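Local coordinates for protein nitrite oxidoreductase subunit A (Kuenenia stuttgartiensis, PDB 7B04) that holds a molybdenum atom, two MD1 ligands and an iron/sulfur cluster as a NarG-like member of the molybdopterin oxidoreductase family, at residues 570-581 with 773-781; 710-719 with 797-808. All coordinates share one frame; numbering follows the deposited sequence.

Contact 1: 570-581 with 773-781; sequences NFQASKWSGPGF and LLDGSTTMK
Met-780 starts with CG beside its backbone N (chi1 -80°), runs on extended, then bends at chi3, and that last turn lays CE over one face of the Phe-571 ring. Met-780 CE stands 3.7 Å from the centroid of the Phe-571 ring, shifted toward the rim near CD1 and CE1, as a CH-pi contact; SD of Met-780 lies obliquely to the same ring and makes it a Met-aromatic pair. Leu-773 CB closes on Phe-571 CE1 at 3.7 Å, while Leu-773 O lies in the ring plane at its edge. Leu-773 O also accepts a hydrogen bond from Ser-777 OG at 2.6 Å, tying the chain back to the end of helix 767-774.

Farther along, Thr-778 N donates a hydrogen bond to a lone pair of Gln-572 O in the carbonyl plane (2.9 Å). The Thr-778 side chain runs alongside CB and CG of Gln-572, its CG2 turned to Ser-574 OG. The side chain of Trp-576 crosses that of Thr-778 at about a right angle, with Thr-778 O at the indole edge, and Trp-576 NE1 bonds Tyr-407 of subunit B. Two more hydrogen bonds, Thr-779 OG1 to Asn-570 O and Lys-781 NZ to Ser-577 O, are modelled doubtfully short; Lys-781 NZ also forms a salt bridge with Asp-775 OD1 (3.5 Å). Gly-578 and Gly-776 bring their backbones to 4.1 Å between CA atoms. What results is a long loop packed against the C-terminal end of helix 767-774 and the type II beta turn that follows it, Leu-774 to Ser-777, with Gly-776 at the third position.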
loop_
_atom_site.group_PDB
_atom_site.type_symbol
_atom_site.label_atom_id
_atom_site.label_comp_id
_atom_site.label_asym_id
_atom_site.label_seq_id
_atom_site.Cartn_x
_atom_site.Cartn_y
_atom_site.Cartn_z
ATOM N N ASN B 570 25.461 -7.741 5.602
ATOM C CA ASN B 570 25.636 -8.567 4.413
ATOM C C ASN B 570 27.034 -8.404 3.844
ATOM O O ASN B 570 27.603 -9.360 3.302
ATOM C CB ASN B 570 24.584 -8.214 3.363
ATOM C CG ASN B 570 23.262 -8.905 3.609
ATOM O OD1 ASN B 570 23.221 -10.098 3.908
ATOM N ND2 ASN B 570 22.170 -8.160 3.482
ATOM N N PHE B 571 27.608 -7.206 3.965
ATOM C CA PHE B 571 29.017 -6.986 3.648
ATOM C C PHE B 571 29.827 -7.410 4.873
ATOM O O PHE B 571 30.455 -6.610 5.573
ATOM C CB PHE B 571 29.264 -5.537 3.253
ATOM C CG PHE B 571 28.440 -5.079 2.079
ATOM C CD1 PHE B 571 28.900 -5.248 0.782
ATOM C CD2 PHE B 571 27.205 -4.481 2.273
ATOM C CE1 PHE B 571 28.143 -4.829 -0.300
ATOM C CE2 PHE B 571 26.446 -4.059 1.196
ATOM C CZ PHE B 571 26.915 -4.236 -0.092
ATOM N N GLN B 572 29.790 -8.715 5.125
ATOM C CA GLN B 572 30.264 -9.293 6.373
ATOM C C GLN B 572 31.780 -9.427 6.358
ATOM O O GLN B 572 32.355 -9.986 5.419
ATOM C CB GLN B 572 29.606 -10.656 6.583
ATOM C CG GLN B 572 29.915 -11.348 7.898
ATOM C CD GLN B 572 29.394 -10.586 9.098
ATOM O OE1 GLN B 572 30.162 -10.169 9.959
ATOM N NE2 GLN B 572 28.084 -10.389 9.153
ATOM N N ALA B 573 32.424 -8.903 7.397
ATOM C CA ALA B 573 33.875 -8.927 7.507
ATOM C C ALA B 573 34.352 -10.198 8.199
ATOM O O ALA B 573 33.718 -10.685 9.139
ATOM C CB ALA B 573 34.373 -7.703 8.276
ATOM N N SER B 574 35.480 -10.725 7.728
ATOM C CA SER B 574 36.112 -11.892 8.330
ATOM C C SER B 574 37.569 -11.925 7.875
ATOM O O SER B 574 38.003 -11.104 7.062
ATOM C CB SER B 574 35.369 -13.185 7.983
ATOM O OG SER B 574 35.502 -13.520 6.615
ATOM N N LYS B 575 38.323 -12.890 8.409
ATOM C CA LYS B 575 39.739 -13.003 8.069
ATOM C C LYS B 575 39.935 -13.401 6.610
ATOM O O LYS B 575 40.697 -12.757 5.879
ATOM C CB LYS B 575 40.421 -14.004 9.001
ATOM C CG LYS B 575 40.086 -13.800 10.468
ATOM N N TRP B 576 39.254 -14.461 6.164
ATOM C CA TRP B 576 39.412 -14.886 4.779
ATOM C C TRP B 576 38.792 -13.879 3.821
ATOM O O TRP B 576 39.221 -13.777 2.666
ATOM C CB TRP B 576 38.800 -16.275 4.569
ATOM C CG TRP B 576 37.302 -16.298 4.608
ATOM C CD1 TRP B 576 36.515 -16.534 5.696
ATOM C CD2 TRP B 576 36.409 -16.082 3.505
ATOM N NE1 TRP B 576 35.188 -16.477 5.342
ATOM C CE2 TRP B 576 35.095 -16.200 4.003
ATOM C CE3 TRP B 576 36.593 -15.799 2.149
ATOM C CZ2 TRP B 576 33.972 -16.045 3.193
ATOM C CZ3 TRP B 576 35.476 -15.644 1.345
ATOM C CH2 TRP B 576 34.182 -15.768 1.870
ATOM N N SER B 577 37.789 -13.128 4.279
ATOM C CA SER B 577 37.054 -12.210 3.415
ATOM C C SER B 577 37.713 -10.834 3.353
ATOM O O SER B 577 38.143 -10.395 2.283
ATOM C CB SER B 577 35.603 -12.086 3.900
ATOM O OG SER B 577 35.534 -11.320 5.095
ATOM N N GLY B 578 37.818 -10.148 4.488
ATOM C CA GLY B 578 38.353 -8.808 4.488
ATOM C C GLY B 578 37.572 -7.843 5.356
ATOM O O GLY B 578 36.847 -8.236 6.276
ATOM N N PRO B 579 37.715 -6.544 5.075
ATOM C CA PRO B 579 37.063 -5.532 5.920
ATOM C C PRO B 579 35.561 -5.443 5.726
ATOM O O PRO B 579 34.868 -4.966 6.634
ATOM C CB PRO B 579 37.748 -4.232 5.490
ATOM C CG PRO B 579 38.111 -4.472 4.064
ATOM C CD PRO B 579 38.461 -5.938 3.958
ATOM N N GLY B 580 35.037 -5.877 4.585
ATOM C CA GLY B 580 33.600 -5.823 4.370
ATOM C C GLY B 580 33.081 -4.402 4.342
ATOM O O GLY B 580 33.605 -3.533 3.636
ATOM N N PHE B 581 32.028 -4.164 5.128
ATOM C CA PHE B 581 31.390 -2.854 5.158
ATOM C C PHE B 581 32.332 -1.778 5.683
ATOM O O PHE B 581 32.190 -0.603 5.324
ATOM C CB PHE B 581 30.120 -2.930 6.006
ATOM C CG PHE B 581 29.302 -1.674 6.000
ATOM C CD1 PHE B 581 28.559 -1.321 4.887
ATOM C CD2 PHE B 581 29.257 -0.860 7.116
ATOM C CE1 PHE B 581 27.798 -0.169 4.883
ATOM C CE2 PHE B 581 28.497 0.292 7.119
ATOM C CZ PHE B 581 27.767 0.638 6.001
ATOM N N LEU B 773 33.574 -3.247 -1.862
ATOM C CA LEU B 773 32.582 -3.807 -0.955
ATOM C C LEU B 773 32.237 -5.247 -1.307
ATOM O O LEU B 773 32.091 -6.084 -0.409
ATOM C CB LEU B 773 31.318 -2.949 -0.964
ATOM C CG LEU B 773 31.465 -1.612 -0.245
ATOM C CD1 LEU B 773 30.251 -0.735 -0.485
ATOM C CD2 LEU B 773 31.680 -1.849 1.239
ATOM N N LEU B 774 32.101 -5.552 -2.600
ATOM C CA LEU B 774 31.900 -6.934 -3.024
ATOM C C LEU B 774 33.082 -7.789 -2.595
ATOM O O LEU B 774 32.939 -8.734 -1.811
ATOM C CB LEU B 774 31.705 -6.995 -4.537
ATOM C CG LEU B 774 30.422 -6.373 -5.080
ATOM C CD1 LEU B 774 30.511 -6.228 -6.582
ATOM C CD2 LEU B 774 29.216 -7.211 -4.692
ATOM N N ASP B 775 34.271 -7.447 -3.082
ATOM C CA ASP B 775 35.483 -8.039 -2.545
ATOM C C ASP B 775 35.627 -7.592 -1.098
ATOM O O ASP B 775 35.448 -6.414 -0.779
ATOM C CB ASP B 775 36.692 -7.604 -3.376
ATOM C CG ASP B 775 37.918 -8.458 -3.128
ATOM O OD1 ASP B 775 37.933 -9.627 -3.569
ATOM O OD2 ASP B 775 38.869 -7.955 -2.498
ATOM N N GLY B 776 35.918 -8.538 -0.217
ATOM C CA GLY B 776 35.992 -8.265 1.200
ATOM C C GLY B 776 34.759 -8.607 2.005
ATOM O O GLY B 776 34.740 -8.337 3.210
ATOM N N SER B 777 33.749 -9.225 1.400
ATOM C CA SER B 777 32.533 -9.603 2.106
ATOM C C SER B 777 32.326 -11.105 1.985
ATOM O O SER B 777 32.517 -11.681 0.909
ATOM C CB SER B 777 31.313 -8.863 1.546
ATOM O OG SER B 777 31.465 -7.458 1.666
ATOM N N THR B 778 31.933 -11.736 3.097
ATOM C CA THR B 778 31.733 -13.183 3.093
ATOM C C THR B 778 30.691 -13.594 2.067
ATOM O O THR B 778 30.792 -14.671 1.470
ATOM C CB THR B 778 31.316 -13.678 4.479
ATOM O OG1 THR B 778 30.003 -13.194 4.787
ATOM C CG2 THR B 778 32.297 -13.203 5.539
ATOM N N THR B 779 29.683 -12.753 1.856
ATOM C CA THR B 779 28.589 -13.068 0.954
ATOM C C THR B 779 28.834 -12.604 -0.475
ATOM O O THR B 779 28.065 -12.978 -1.366
ATOM C CB THR B 779 27.291 -12.439 1.470
ATOM O OG1 THR B 779 27.419 -11.014 1.458
ATOM C CG2 THR B 779 27.009 -12.894 2.891
ATOM N N MET B 780 29.876 -11.807 -0.725
ATOM C CA MET B 780 30.013 -11.198 -2.040
ATOM C C MET B 780 31.423 -11.177 -2.616
ATOM O O MET B 780 31.584 -10.711 -3.750
ATOM C CB MET B 780 29.469 -9.761 -2.001
ATOM C CG MET B 780 27.956 -9.672 -2.095
ATOM S SD MET B 780 27.310 -8.052 -1.643
ATOM C CE MET B 780 27.184 -8.211 0.134
ATOM N N LYS B 781 32.445 -11.650 -1.904
ATOM C CA LYS B 781 33.760 -11.748 -2.529
ATOM C C LYS B 781 33.707 -12.757 -3.668
ATOM O O LYS B 781 33.203 -13.871 -3.503
ATOM C CB LYS B 781 34.845 -12.136 -1.524
ATOM C CG LYS B 781 36.237 -12.102 -2.163
ATOM C CD LYS B 781 37.338 -12.628 -1.260
ATOM C CE LYS B 781 38.398 -11.571 -1.003
ATOM N NZ LYS B 781 37.872 -10.469 -0.179
#

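Contact 2: 710-719 with 797-808; sequences NSCSNPFIQI and GVAMLLFRTYPR
Leu-801 reaches from the end of strand 798-800 onto Ile-717 and Pro-715, just where this antiparallel beta pairing gives way to loop. Strand 716-720 is the middle one of a three-stranded antiparallel sheet, with 798-800 on one flank and 707-709 on the other. Outward along Leu-801, CB meets Ile-717 CD1 at 3.6 Å; CG sits against Pro-715 O; CD1 stays by that carbonyl and nears Pro-715 CA; Leu-801 CD2 ends 4.1 Å from Asn-710 CB. Its chi1 of 43° puts CG between backbone N and carbonyl carbon, against Pro-715 O. The same Pro-715 O accepts a hydrogen bond from Leu-801 N (3.2 Å).

Within the ladder, Ile-717 and Ala-799 form the hydrogen-bonded pair, with Ile-717 N to Ala-799 O at 2.7 Å and a longer bond returning from Ala-799 N to Ile-717 O. Phe-716, Gln-718, Val-798 and Met-800 share one sheet face. There the side chains of Met-800 and Phe-716 lie side by side, Met-800 CG 4.1 Å from Phe-716 CD1. The sulfur of Met-800 is at the ring edge, a Met-aromatic contact. Beyond the ladder, Arg-808 passes CD over the centre of the Phe-803 ring and forms a salt bridge with Asp-290. At the other end, Ile-719 N bonds Gly-797 O at 3.0 Å, with an N-H...O angle of 168°.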
loop_
_atom_site.group_PDB
_atom_site.type_symbol
_atom_site.label_atom_id
_atom_site.label_comp_id
_atom_site.label_asym_id
_atom_site.label_seq_id
_atom_site.Cartn_x
_atom_site.Cartn_y
_atom_site.Cartn_z
ATOM N N ASN B 710 21.114 -4.661 -1.026
ATOM C CA ASN B 710 20.807 -6.034 -0.652
ATOM C C ASN B 710 19.544 -6.009 0.194
ATOM O O ASN B 710 18.956 -4.951 0.436
ATOM C CB ASN B 710 21.946 -6.685 0.148
ATOM C CG ASN B 710 23.305 -6.506 -0.496
ATOM O OD1 ASN B 710 23.471 -6.695 -1.699
ATOM N ND2 ASN B 710 24.292 -6.144 0.314
ATOM N N SER B 711 19.105 -7.186 0.628
ATOM C CA SER B 711 17.936 -7.272 1.487
ATOM C C SER B 711 18.147 -8.357 2.531
ATOM O O SER B 711 19.043 -9.197 2.419
ATOM C CB SER B 711 16.660 -7.538 0.683
ATOM O OG SER B 711 15.545 -7.734 1.534
ATOM N N CYS B 712 17.305 -8.316 3.559
ATOM C CA CYS B 712 17.292 -9.320 4.610
ATOM C C CYS B 712 16.154 -10.317 4.453
ATOM O O CYS B 712 16.073 -11.273 5.231
ATOM C CB CYS B 712 17.205 -8.642 5.980
ATOM S SG CYS B 712 15.687 -7.706 6.245
ATOM N N SER B 713 15.254 -10.049 3.508
ATOM C CA SER B 713 14.109 -10.950 3.263
ATOM C C SER B 713 14.311 -11.739 1.974
ATOM O O SER B 713 13.507 -12.610 1.689
ATOM C CB SER B 713 12.838 -10.194 3.236
ATOM O OG SER B 713 12.933 -9.133 2.325
ATOM N N ASN B 714 15.358 -11.425 1.227
ATOM C CA ASN B 714 15.627 -12.134 -0.048
ATOM C C ASN B 714 17.136 -12.238 -0.253
ATOM O O ASN B 714 17.860 -11.357 0.179
ATOM C CB ASN B 714 14.882 -11.503 -1.219
ATOM C CG ASN B 714 15.387 -10.125 -1.526
ATOM O OD1 ASN B 714 16.563 -9.884 -1.437
ATOM N ND2 ASN B 714 14.517 -9.214 -1.883
ATOM N N PRO B 715 17.630 -13.273 -0.941
ATOM C CA PRO B 715 19.052 -13.448 -1.121
ATOM C C PRO B 715 19.647 -12.675 -2.293
ATOM O O PRO B 715 20.773 -12.819 -2.535
ATOM C CB PRO B 715 19.118 -14.930 -1.462
ATOM C CG PRO B 715 17.847 -15.190 -2.197
ATOM C CD PRO B 715 16.828 -14.350 -1.478
ATOM N N PHE B 716 18.829 -11.915 -2.997
ATOM C CA PHE B 716 19.256 -11.201 -4.219
ATOM C C PHE B 716 20.037 -9.929 -3.975
ATOM O O PHE B 716 19.829 -9.224 -3.021
ATOM C CB PHE B 716 18.043 -10.785 -5.034
ATOM C CG PHE B 716 16.986 -11.841 -5.068
ATOM C CD1 PHE B 716 17.338 -13.165 -5.076
ATOM C CD2 PHE B 716 15.654 -11.504 -5.059
ATOM C CE1 PHE B 716 16.371 -14.144 -5.093
ATOM C CE2 PHE B 716 14.685 -12.479 -5.075
ATOM C CZ PHE B 716 15.051 -13.794 -5.102
ATOM N N ILE B 717 20.865 -9.659 -4.965
ATOM C CA ILE B 717 21.685 -8.465 -5.124
ATOM C C ILE B 717 21.172 -7.717 -6.344
ATOM O O ILE B 717 20.960 -8.320 -7.402
ATOM C CB ILE B 717 23.173 -8.811 -5.290
ATOM C CG1 ILE B 717 23.718 -9.489 -4.034
ATOM C CG2 ILE B 717 23.978 -7.564 -5.620
ATOM C CD1 ILE B 717 25.093 -10.075 -4.239
ATOM N N GLN B 718 20.966 -6.410 -6.204
ATOM C CA GLN B 718 20.519 -5.567 -7.305
ATOM C C GLN B 718 21.478 -4.391 -7.423
ATOM O O GLN B 718 21.670 -3.646 -6.454
ATOM C CB GLN B 718 19.074 -5.083 -7.101
ATOM C CG GLN B 718 18.136 -6.102 -6.451
ATOM C CD GLN B 718 17.244 -6.835 -7.441
ATOM O OE1 GLN B 718 17.343 -6.643 -8.654
ATOM N NE2 GLN B 718 16.353 -7.672 -6.919
ATOM N N ILE B 719 22.064 -4.221 -8.609
ATOM C CA ILE B 719 22.908 -3.073 -8.940
ATOM C C ILE B 719 22.266 -2.369 -10.127
ATOM O O ILE B 719 21.909 -3.020 -11.119
ATOM C CB ILE B 719 24.356 -3.471 -9.282
ATOM C CG1 ILE B 719 24.943 -4.405 -8.221
ATOM C CG2 ILE B 719 25.223 -2.229 -9.382
ATOM C CD1 ILE B 719 26.447 -4.625 -8.359
ATOM N N GLY B 797 21.107 -7.213 -13.944
ATOM C CA GLY B 797 21.329 -6.373 -12.786
ATOM C C GLY B 797 21.342 -7.128 -11.473
ATOM O O GLY B 797 21.407 -6.508 -10.406
ATOM N N VAL B 798 21.300 -8.460 -11.523
ATOM C CA VAL B 798 21.055 -9.254 -10.326
ATOM C C VAL B 798 22.056 -10.393 -10.188
ATOM O O VAL B 798 22.507 -10.987 -11.172
ATOM C CB VAL B 798 19.613 -9.820 -10.325
ATOM C CG1 VAL B 798 19.288 -10.495 -8.996
ATOM C CG2 VAL B 798 18.603 -8.729 -10.635
ATOM N N ALA B 799 22.405 -10.678 -8.936
ATOM C CA ALA B 799 23.135 -11.869 -8.531
ATOM C C ALA B 799 22.604 -12.262 -7.159
ATOM O O ALA B 799 21.743 -11.582 -6.594
ATOM C CB ALA B 799 24.647 -11.634 -8.515
ATOM N N MET B 800 23.111 -13.363 -6.616
ATOM C CA MET B 800 22.712 -13.811 -5.290
ATOM C C MET B 800 23.923 -13.849 -4.372
ATOM O O MET B 800 24.921 -14.508 -4.679
ATOM C CB MET B 800 22.047 -15.191 -5.346
ATOM C CG MET B 800 20.713 -15.218 -6.085
ATOM S SD MET B 800 19.717 -16.672 -5.697
ATOM C CE MET B 800 20.705 -17.967 -6.432
ATOM N N LEU B 801 23.829 -13.146 -3.249
ATOM C CA LEU B 801 24.896 -13.164 -2.260
ATOM C C LEU B 801 25.018 -14.557 -1.634
ATOM O O LEU B 801 24.064 -15.346 -1.613
ATOM C CB LEU B 801 24.670 -12.063 -1.215
ATOM C CG LEU B 801 23.242 -11.877 -0.705
ATOM C CD1 LEU B 801 22.913 -13.043 0.129
ATOM C CD2 LEU B 801 23.053 -10.609 0.112
ATOM N N LEU B 802 26.219 -14.860 -1.143
ATOM C CA LEU B 802 26.594 -16.207 -0.719
ATOM C C LEU B 802 26.465 -16.382 0.798
ATOM O O LEU B 802 27.354 -15.966 1.551
ATOM C CB LEU B 802 28.014 -16.514 -1.191
ATOM C CG LEU B 802 28.225 -16.141 -2.665
ATOM C CD1 LEU B 802 29.681 -16.287 -3.077
ATOM C CD2 LEU B 802 27.309 -16.953 -3.581
ATOM N N PHE B 803 25.320 -16.911 1.241
ATOM C CA PHE B 803 25.134 -17.520 2.559
ATOM C C PHE B 803 25.452 -19.012 2.438
ATOM O O PHE B 803 25.798 -19.507 1.356
ATOM C CB PHE B 803 23.710 -17.326 3.084
ATOM C CG PHE B 803 23.298 -15.896 3.221
ATOM C CD1 PHE B 803 24.013 -15.007 4.002
ATOM C CD2 PHE B 803 22.152 -15.458 2.589
ATOM C CE1 PHE B 803 23.606 -13.695 4.113
ATOM C CE2 PHE B 803 21.728 -14.163 2.713
ATOM C CZ PHE B 803 22.461 -13.273 3.461
ATOM N N ARG B 804 25.314 -19.707 3.554
ATOM C CA ARG B 804 25.487 -21.171 3.546
ATOM C C ARG B 804 24.316 -21.840 2.842
ATOM O O ARG B 804 24.540 -22.854 2.230
ATOM C CB ARG B 804 25.893 -21.760 4.895
ATOM C CG ARG B 804 27.143 -22.612 4.769
ATOM C CD ARG B 804 27.783 -22.990 6.079
ATOM N NE ARG B 804 27.801 -24.433 6.221
ATOM C CZ ARG B 804 28.371 -25.254 5.375
ATOM N NH1 ARG B 804 28.319 -26.549 5.598
ATOM N NH2 ARG B 804 28.987 -24.779 4.314
ATOM N N THR B 805 23.101 -21.327 2.974
ATOM C CA THR B 805 21.984 -22.011 2.285
ATOM C C THR B 805 21.174 -21.039 1.441
ATOM O O THR B 805 21.078 -19.897 1.796
ATOM C CB THR B 805 21.029 -22.656 3.280
ATOM O OG1 THR B 805 20.396 -21.597 3.982
ATOM C CG2 THR B 805 21.743 -23.554 4.252
ATOM N N TYR B 806 20.625 -21.522 0.339
ATOM C CA TYR B 806 19.778 -20.684 -0.510
ATOM C C TYR B 806 18.599 -20.155 0.284
ATOM O O TYR B 806 18.438 -18.924 0.357
ATOM C CB TYR B 806 19.328 -21.453 -1.765
ATOM C CG TYR B 806 18.075 -20.901 -2.440
ATOM C CD1 TYR B 806 18.006 -19.572 -2.839
ATOM C CD2 TYR B 806 16.961 -21.705 -2.666
ATOM C CE1 TYR B 806 16.865 -19.056 -3.457
ATOM C CE2 TYR B 806 15.812 -21.193 -3.284
ATOM C CZ TYR B 806 15.771 -19.868 -3.678
ATOM O OH TYR B 806 14.639 -19.352 -4.288
ATOM N N PRO B 807 17.770 -20.987 0.930
ATOM C CA PRO B 807 16.871 -20.431 1.937
ATOM C C PRO B 807 17.692 -20.101 3.166
ATOM O O PRO B 807 17.851 -20.968 4.035
ATOM C CB PRO B 807 15.866 -21.567 2.198
ATOM C CG PRO B 807 16.093 -22.566 1.090
ATOM C CD PRO B 807 17.554 -22.440 0.804
ATOM N N ARG B 808 18.248 -18.889 3.253
ATOM C CA ARG B 808 19.070 -18.565 4.411
ATOM C C ARG B 808 18.241 -18.689 5.672
ATOM O O ARG B 808 17.244 -17.982 5.855
ATOM C CB ARG B 808 19.656 -17.158 4.329
ATOM C CG ARG B 808 20.237 -16.744 5.686
ATOM C CD ARG B 808 20.736 -15.314 5.745
ATOM N NE ARG B 808 19.727 -14.349 5.321
ATOM C CZ ARG B 808 18.773 -13.866 6.112
ATOM N NH1 ARG B 808 18.684 -14.264 7.374
ATOM N NH2 ARG B 808 17.904 -12.987 5.635
#

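The centres of contacts 1 and 2 lie 14 Å apart, on the same side of the chain's centre, and their segments alternate in sequence: 570-581, 710-719, 773-781, 797-808. Helix 785-788 comes between the last two, and its Ile-788 packs on Ile-719 and Ala-799. The contacts touch directly: Thr-779 O and Leu-802 N, 2.6 Å apart, make a probable hydrogen bond, and Asn-570 packs on Phe-803. Contact 2 lies near the cofactors, with the Ser-713 side chain about 8 Å from a bound MD1 and that of Gln-718 about 9 Å from the iron/sulfur cluster. Both contacts also meet subunit B, consistent with continuous packing from near the cofactors to that subunit.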